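Local coordinates for protein ferredoxin-thioredoxin reductase subunit A2, chloroplastic (PDB 7C2B) that probably serves as the variable subunit of ferredoxin-thioredoxin reductase, the chloroplast enzyme that passes electrons from reduced ferredoxin to thioredoxins, at residues V40-K45 against E104-L109; V55-M60 against V96-H101; F63-V68 against K83-K88. All blocks are in the same frame, centred on the assembly; numbering follows the deposited sequence.

Contact 1 (V40-K45 against E104-L109); sequences VTVPLK and EDEFEL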
# COMPACT_ATOMS: atom_id res chain seq x y z
N VAL B 40 23.22 -5.12 -5.73
CA VAL B 40 22.34 -4.28 -4.92
C VAL B 40 23.13 -3.09 -4.40
O VAL B 40 24.23 -3.25 -3.84
CB VAL B 40 21.74 -5.09 -3.76
CG1 VAL B 40 20.92 -4.19 -2.84
CG2 VAL B 40 20.87 -6.23 -4.29
N THR B 41 22.57 -1.89 -4.56
CA THR B 41 23.31 -0.66 -4.32
C THR B 41 22.83 0.12 -3.12
O THR B 41 23.33 1.23 -2.87
CB THR B 41 23.25 0.23 -5.57
OG1 THR B 41 21.89 0.37 -5.98
CG2 THR B 41 24.02 -0.41 -6.70
N VAL B 42 21.87 -0.41 -2.36
CA VAL B 42 21.28 0.28 -1.22
C VAL B 42 21.13 -0.71 -0.08
O VAL B 42 21.10 -1.93 -0.30
CB VAL B 42 19.91 0.90 -1.55
CG1 VAL B 42 20.03 1.97 -2.66
CG2 VAL B 42 18.92 -0.20 -1.96
N PRO B 43 21.05 -0.22 1.16
CA PRO B 43 20.76 -1.12 2.29
C PRO B 43 19.38 -1.74 2.13
O PRO B 43 18.40 -1.05 1.81
CB PRO B 43 20.83 -0.20 3.51
CG PRO B 43 21.66 0.98 3.07
CD PRO B 43 21.35 1.16 1.61
N LEU B 44 19.31 -3.05 2.35
CA LEU B 44 18.06 -3.77 2.14
C LEU B 44 18.14 -5.08 2.91
O LEU B 44 18.94 -5.95 2.56
CB LEU B 44 17.82 -4.01 0.65
CG LEU B 44 16.72 -5.04 0.33
CD1 LEU B 44 15.38 -4.62 0.94
CD2 LEU B 44 16.61 -5.20 -1.18
N LYS B 45 17.32 -5.22 3.95
CA LYS B 45 17.23 -6.45 4.72
C LYS B 45 16.05 -7.28 4.23
O LYS B 45 14.98 -6.73 3.97
CB LYS B 45 17.06 -6.17 6.21
CG LYS B 45 18.14 -5.26 6.83
CD LYS B 45 17.74 -4.85 8.24
CE LYS B 45 18.91 -4.31 9.04
NZ LYS B 45 19.14 -2.85 8.81
N GLU B 104 14.00 -0.56 -9.64
CA GLU B 104 15.15 -0.18 -10.44
C GLU B 104 16.16 0.64 -9.65
O GLU B 104 17.37 0.53 -9.89
CB GLU B 104 14.70 0.59 -11.69
CG GLU B 104 13.75 1.75 -11.40
CD GLU B 104 13.64 2.74 -12.55
OE1 GLU B 104 13.95 2.36 -13.71
OE2 GLU B 104 13.23 3.90 -12.30
N ASP B 105 15.71 1.45 -8.69
CA ASP B 105 16.66 2.29 -7.97
C ASP B 105 17.37 1.55 -6.84
O ASP B 105 18.10 2.18 -6.07
CB ASP B 105 15.99 3.57 -7.46
CG ASP B 105 14.92 3.34 -6.38
OD1 ASP B 105 14.73 2.21 -5.90
OD2 ASP B 105 14.25 4.34 -6.01
N GLU B 106 17.23 0.22 -6.73
CA GLU B 106 17.91 -0.52 -5.68
C GLU B 106 19.12 -1.30 -6.19
O GLU B 106 19.81 -1.94 -5.39
CB GLU B 106 16.92 -1.47 -4.99
CG GLU B 106 15.79 -0.69 -4.32
CD GLU B 106 14.70 -1.56 -3.73
OE1 GLU B 106 14.44 -2.67 -4.26
OE2 GLU B 106 14.09 -1.13 -2.73
N PHE B 107 19.39 -1.29 -7.49
CA PHE B 107 20.49 -2.08 -8.02
C PHE B 107 21.09 -1.37 -9.23
O PHE B 107 20.50 -0.44 -9.79
CB PHE B 107 20.04 -3.51 -8.38
CG PHE B 107 19.02 -3.57 -9.49
CD1 PHE B 107 19.42 -3.64 -10.81
CD2 PHE B 107 17.67 -3.56 -9.20
CE1 PHE B 107 18.49 -3.68 -11.83
CE2 PHE B 107 16.72 -3.61 -10.21
CZ PHE B 107 17.13 -3.67 -11.53
N GLU B 108 22.26 -1.85 -9.63
CA GLU B 108 22.93 -1.40 -10.84
C GLU B 108 23.32 -2.61 -11.67
O GLU B 108 23.61 -3.69 -11.13
CB GLU B 108 24.19 -0.55 -10.51
CG GLU B 108 25.37 -1.39 -10.00
CD GLU B 108 26.45 -0.58 -9.32
OE1 GLU B 108 26.36 0.67 -9.31
OE2 GLU B 108 27.41 -1.20 -8.80
N LEU B 109 23.31 -2.45 -12.99
CA LEU B 109 23.84 -3.48 -13.88
C LEU B 109 25.34 -3.64 -13.66
O LEU B 109 26.06 -2.66 -13.47
CB LEU B 109 23.56 -3.13 -15.34
CG LEU B 109 22.11 -3.18 -15.81
CD1 LEU B 109 22.02 -2.82 -17.28
CD2 LEU B 109 21.52 -4.54 -15.56
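One backbone hydrogen bond joins the end of strand 37-40 to the 3-10 turn that leads into strand 107-109. T41 N donates to E106 O at 2.9 Å and 174°, almost straight, although the N-H arrives from above the carbonyl plane. The same oxygen takes a CA-H...O contact from V40 CA at 3.5 Å. V40 and F107 form the adjoining antiparallel, non-hydrogen-bonded pair, with both side chains on one face of the sheet.

Van der Waals packing comes from T41 and V42, whose methyl groups sit on CB, close to the backbone, and reach the neighbouring glutamate chains. T41 CG2, anti to its carbonyl carbon, crosses the E108 side chain obliquely, touching CB, CG and CD, with E108 CD at 3.6 Å. V42 CG2 rests 3.8 Å from E106 CB, against the aliphatic root of the glutamate.

The charged ends turn to other partners. E108 OE2 forms a salt bridge with R39, D105 OD1 with K103, and E106 OE1 both accepts from K103 N and pairs with a basic side chain of the chain of another protein. The chemistry is therefore divided: main chain and methyl groups attach edge strand 107-109 to strand 37-40, while the extended E106 would present negative charge to that neighbouring chain.

Contact 2 (V55-M60 against V96-H101); sequences VELMGM and VKFFTH. With NO3 (nitrate ion), chain J.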
# COMPACT_ATOMS: atom_id res chain seq x y z
N VAL B 55 18.88 -11.25 6.12
CA VAL B 55 19.98 -11.14 5.17
C VAL B 55 20.07 -9.69 4.72
O VAL B 55 19.06 -9.09 4.33
CB VAL B 55 19.78 -12.06 3.95
CG1 VAL B 55 20.90 -11.88 2.95
CG2 VAL B 55 19.70 -13.51 4.39
N GLU B 56 21.27 -9.12 4.80
CA GLU B 56 21.54 -7.79 4.26
C GLU B 56 21.98 -7.95 2.81
O GLU B 56 22.98 -8.62 2.53
CB GLU B 56 22.60 -7.06 5.08
CG GLU B 56 23.11 -5.76 4.41
CD GLU B 56 22.02 -4.71 4.22
OE1 GLU B 56 21.46 -4.23 5.24
OE2 GLU B 56 21.73 -4.35 3.06
N LEU B 57 21.25 -7.32 1.89
CA LEU B 57 21.51 -7.56 0.47
C LEU B 57 22.51 -6.58 -0.13
O LEU B 57 23.01 -6.84 -1.23
CB LEU B 57 20.22 -7.48 -0.33
CG LEU B 57 19.26 -8.65 -0.08
CD1 LEU B 57 18.10 -8.59 -1.05
CD2 LEU B 57 20.01 -9.98 -0.22
N MET B 58 22.81 -5.47 0.54
CA MET B 58 23.64 -4.45 -0.10
C MET B 58 24.99 -5.03 -0.49
O MET B 58 25.66 -5.68 0.33
CB MET B 58 23.84 -3.25 0.81
CG MET B 58 24.71 -2.19 0.14
SD MET B 58 24.55 -0.63 0.98
CE MET B 58 25.50 0.43 -0.13
N GLY B 59 25.37 -4.83 -1.74
CA GLY B 59 26.62 -5.35 -2.24
C GLY B 59 26.56 -6.76 -2.79
O GLY B 59 27.51 -7.19 -3.44
N MET B 60 25.47 -7.48 -2.56
CA MET B 60 25.34 -8.82 -3.12
C MET B 60 25.06 -8.75 -4.61
O MET B 60 24.41 -7.82 -5.10
CB MET B 60 24.24 -9.60 -2.41
CG MET B 60 24.62 -9.91 -0.97
SD MET B 60 23.49 -11.01 -0.13
CE MET B 60 23.46 -12.39 -1.28
N VAL B 96 23.12 -21.11 -0.61
CA VAL B 96 21.67 -21.04 -0.45
C VAL B 96 21.13 -20.10 -1.53
O VAL B 96 21.48 -18.92 -1.57
CB VAL B 96 21.26 -20.56 0.95
CG1 VAL B 96 19.76 -20.33 1.03
CG2 VAL B 96 21.70 -21.59 1.98
N LYS B 97 20.30 -20.65 -2.41
CA LYS B 97 19.73 -19.89 -3.51
C LYS B 97 18.38 -19.31 -3.10
O LYS B 97 17.58 -20.00 -2.46
CB LYS B 97 19.56 -20.79 -4.74
CG LYS B 97 18.83 -20.15 -5.90
CD LYS B 97 19.31 -20.74 -7.21
CE LYS B 97 18.80 -22.15 -7.43
NZ LYS B 97 19.19 -22.65 -8.79
N PHE B 98 18.14 -18.05 -3.46
CA PHE B 98 16.87 -17.42 -3.14
C PHE B 98 16.59 -16.32 -4.14
O PHE B 98 17.46 -15.91 -4.92
CB PHE B 98 16.82 -16.87 -1.70
CG PHE B 98 17.80 -15.75 -1.43
CD1 PHE B 98 19.11 -16.03 -1.07
CD2 PHE B 98 17.41 -14.41 -1.52
CE1 PHE B 98 20.02 -15.01 -0.80
CE2 PHE B 98 18.31 -13.39 -1.27
CZ PHE B 98 19.62 -13.68 -0.90
N PHE B 99 15.35 -15.84 -4.12
CA PHE B 99 14.91 -14.73 -4.95
C PHE B 99 14.50 -13.57 -4.05
O PHE B 99 14.03 -13.77 -2.93
CB PHE B 99 13.75 -15.14 -5.85
CG PHE B 99 14.04 -16.36 -6.68
CD1 PHE B 99 14.80 -16.25 -7.85
CD2 PHE B 99 13.59 -17.61 -6.29
CE1 PHE B 99 15.09 -17.36 -8.61
CE2 PHE B 99 13.89 -18.74 -7.05
CZ PHE B 99 14.64 -18.61 -8.21
N THR B 100 14.68 -12.36 -4.57
CA THR B 100 14.23 -11.15 -3.90
C THR B 100 13.69 -10.22 -4.98
O THR B 100 14.27 -10.11 -6.06
CB THR B 100 15.36 -10.46 -3.12
OG1 THR B 100 15.73 -11.26 -1.98
CG2 THR B 100 14.92 -9.09 -2.63
N HIS B 101 12.57 -9.56 -4.70
CA HIS B 101 11.99 -8.58 -5.61
C HIS B 101 12.60 -7.21 -5.37
O HIS B 101 12.66 -6.74 -4.22
CB HIS B 101 10.47 -8.53 -5.42
CG HIS B 101 9.76 -9.73 -5.96
ND1 HIS B 101 9.64 -10.92 -5.26
CD2 HIS B 101 9.11 -9.92 -7.13
CE1 HIS B 101 8.94 -11.78 -5.98
NE2 HIS B 101 8.61 -11.20 -7.12
N NO3 J . 5.34 -11.96 -7.46
O1 NO3 J . 4.14 -11.69 -7.14
O2 NO3 J . 5.95 -12.90 -6.86
O3 NO3 J . 5.92 -11.30 -8.37
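L57 points at strand 94-102 with its two methyl groups divided between two targets. Its CG stands anti to the carbonyl carbon, and chi2 (-173°) sets CD1 anti to CA, so that CD1 and CD2 diverge toward T100 and F98. CD2 meets the ring of F98 tip to tip, 3.8 Å from F98 CZ and close to the ring plane, so the leucine touches an edge. CD1 goes to T100, 3.6 Å from T100 CG2. Leucine suits this place because one forked side chain can touch two residues that project from the same side of the strand.

The M60 side chain crosses that of F98 at about a right angle. It bends at chi3 (53°), which brings CE to 4.1 Å from F98 CZ; the flexible thioether lets the methyl settle there. V55 CG1 makes a looser approach to the same atom. F86 meets the F98 ring as well, extending the apolar cluster into strand 82-90.

H101 NE2 makes a weak hydrogen bond, 3.0 Å, to O3 of a nitrate probably from the crystallisation liquor, while H101 ND1 bonds to an acidic side chain of the chain of another protein.

A type II beta turn from L57 to M60 shapes segment 55-60, with M60 N donating to L57 O at 2.9 Å. G59 takes the third position with positive phi (88°), where a side chain would collide with the preceding carbonyl O. Such a turn, placing apolar side chains from both its ends against a curved antiparallel sheet, is consistent with the small SH3-like barrel of the variable subunit.

Contact 3 (F63-V68 against K83-K88); sequences FIKDYV and KVQFVK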
# COMPACT_ATOMS: atom_id res chain seq x y z
N PHE B 63 21.34 -12.17 -10.55
CA PHE B 63 20.92 -11.87 -11.90
C PHE B 63 19.41 -11.76 -11.96
O PHE B 63 18.70 -12.36 -11.16
CB PHE B 63 21.44 -12.92 -12.92
CG PHE B 63 20.76 -14.26 -12.84
CD1 PHE B 63 21.29 -15.27 -12.05
CD2 PHE B 63 19.64 -14.54 -13.61
CE1 PHE B 63 20.70 -16.52 -11.99
CE2 PHE B 63 19.03 -15.78 -13.56
CZ PHE B 63 19.57 -16.78 -12.74
N ILE B 64 18.94 -10.96 -12.91
CA ILE B 64 17.51 -10.72 -13.03
C ILE B 64 16.86 -11.98 -13.58
O ILE B 64 17.12 -12.39 -14.72
CB ILE B 64 17.21 -9.50 -13.90
CG1 ILE B 64 17.69 -8.23 -13.19
CG2 ILE B 64 15.73 -9.43 -14.24
CD1 ILE B 64 17.78 -7.02 -14.10
N LYS B 65 16.02 -12.61 -12.77
CA LYS B 65 15.31 -13.81 -13.16
C LYS B 65 14.08 -13.48 -13.99
O LYS B 65 13.77 -14.18 -14.96
CB LYS B 65 14.90 -14.59 -11.90
CG LYS B 65 14.31 -15.97 -12.16
CD LYS B 65 15.42 -16.98 -12.44
CE LYS B 65 14.85 -18.39 -12.63
NZ LYS B 65 15.93 -19.39 -12.89
N ASP B 66 13.36 -12.43 -13.61
CA ASP B 66 12.15 -12.06 -14.32
C ASP B 66 11.88 -10.59 -14.09
O ASP B 66 12.37 -9.98 -13.14
CB ASP B 66 10.94 -12.89 -13.86
CG ASP B 66 9.94 -13.14 -14.98
OD1 ASP B 66 10.05 -12.48 -16.04
OD2 ASP B 66 9.06 -14.02 -14.82
N TYR B 67 11.11 -10.03 -15.01
CA TYR B 67 10.50 -8.72 -14.86
C TYR B 67 9.03 -8.90 -15.15
O TYR B 67 8.66 -9.25 -16.28
CB TYR B 67 11.12 -7.70 -15.81
CG TYR B 67 10.50 -6.33 -15.74
CD1 TYR B 67 10.87 -5.44 -14.74
CD2 TYR B 67 9.57 -5.92 -16.68
CE1 TYR B 67 10.32 -4.16 -14.68
CE2 TYR B 67 9.01 -4.65 -16.64
CZ TYR B 67 9.40 -3.77 -15.63
OH TYR B 67 8.85 -2.51 -15.59
N VAL B 68 8.18 -8.71 -14.16
CA VAL B 68 6.77 -9.03 -14.34
C VAL B 68 5.96 -7.78 -14.03
O VAL B 68 5.86 -7.36 -12.87
CB VAL B 68 6.33 -10.22 -13.49
CG1 VAL B 68 4.86 -10.52 -13.74
CG2 VAL B 68 7.17 -11.45 -13.83
N LYS B 83 12.48 -9.62 -10.34
CA LYS B 83 12.75 -10.79 -9.51
C LYS B 83 14.20 -11.19 -9.74
O LYS B 83 14.57 -11.52 -10.87
CB LYS B 83 11.79 -11.93 -9.84
CG LYS B 83 11.83 -13.11 -8.86
CD LYS B 83 10.91 -14.23 -9.33
CE LYS B 83 11.29 -15.57 -8.75
NZ LYS B 83 10.25 -16.59 -9.10
N VAL B 84 15.02 -11.12 -8.69
CA VAL B 84 16.46 -11.30 -8.81
C VAL B 84 16.86 -12.56 -8.07
O VAL B 84 16.46 -12.77 -6.91
CB VAL B 84 17.22 -10.08 -8.28
CG1 VAL B 84 18.72 -10.26 -8.46
CG2 VAL B 84 16.75 -8.82 -8.99
N GLN B 85 17.67 -13.40 -8.72
CA GLN B 85 18.17 -14.63 -8.11
C GLN B 85 19.53 -14.36 -7.46
O GLN B 85 20.43 -13.83 -8.11
CB GLN B 85 18.29 -15.75 -9.14
CG GLN B 85 18.89 -17.04 -8.58
CD GLN B 85 18.80 -18.18 -9.58
OE1 GLN B 85 17.77 -18.36 -10.23
NE2 GLN B 85 19.88 -18.94 -9.73
N PHE B 86 19.65 -14.74 -6.19
CA PHE B 86 20.89 -14.63 -5.44
C PHE B 86 21.29 -16.02 -4.95
O PHE B 86 20.44 -16.89 -4.77
CB PHE B 86 20.75 -13.71 -4.22
CG PHE B 86 20.45 -12.28 -4.56
CD1 PHE B 86 21.49 -11.39 -4.83
CD2 PHE B 86 19.15 -11.81 -4.57
CE1 PHE B 86 21.22 -10.07 -5.14
CE2 PHE B 86 18.87 -10.49 -4.87
CZ PHE B 86 19.92 -9.61 -5.16
N VAL B 87 22.59 -16.21 -4.76
CA VAL B 87 23.11 -17.35 -4.01
C VAL B 87 24.02 -16.79 -2.93
O VAL B 87 24.90 -15.98 -3.23
CB VAL B 87 23.88 -18.34 -4.91
CG1 VAL B 87 24.19 -19.62 -4.12
CG2 VAL B 87 23.08 -18.69 -6.16
N LYS B 88 23.79 -17.20 -1.69
CA LYS B 88 24.59 -16.72 -0.56
C LYS B 88 25.22 -17.90 0.17
O LYS B 88 24.52 -18.86 0.53
CB LYS B 88 23.75 -15.90 0.42
CG LYS B 88 24.59 -15.20 1.48
CD LYS B 88 23.76 -14.84 2.70
CE LYS B 88 24.64 -14.60 3.91
NZ LYS B 88 25.51 -13.41 3.71
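Over one face of the F63 ring lies Q85 CB, a CH-pi contact 4.1 Å from the ring centroid. The two side chains run side by side in the same direction, and the Q85 amide plane is turned 57° from the ring, its NE2 3.4 Å from F63 CE1. Q85 suits the place because its extended methylene chain can follow the ring while its amide OE1 remains within reach of K65 NZ. These residues belong to adjacent antiparallel strands, 61-67 and 82-90, interrupted by a classic beta bulge.

F63 and Q85 form a hydrogen-bonded pair, with Q85 N donating to F63 O at 2.8 Å, nearly along the C=O axis, and F63 N returning a bond to Q85 O. On the opposite face of the sheet, I64 and V84 make a non-hydrogen-bonded pair whose beta-branched side chains pack toward V38 of strand 37-40. The register then shifts by one: K65 and D66 both face K83, and K65 has helix-like backbone angles (-81°/-41°). K83 N donates to D66 O, completing the hydrogen-bonded pair with the D66 N bond to K83 O.

The K65 side chain bends at chi2 and lies alongside Q85, where NZ makes a weak hydrogen bond to OE1. K83 extends to a cation-pi contact with F99. At the bulge itself, K83 O is gripped by two amides, K65 N at 2.6 Å and D66 N at 3.1 Å.

In the fold
The three contacts lie close together in one small domain, their centres 9 to 12 Å apart, and all reach the five-stranded antiparallel sheet. They are nested along the chain: contact 3 lies inside the loop closed by contact 2, which lies inside the one closed by contact 1. Contact 3 pairs two inner strands, contact 2 lays a turn against edge strand 94-102, and contact 1 adds edge strand 107-109. Strands 82-90 and 94-102 are neighbours, so contacts 2 and 3 share backbone bonds such as F98 O with F86 N, while L44 bonds to L57 between contacts 1 and 2. The result is a compact, SH3-like unit in which the first strand, 37-40, is paired with the last, 107-109.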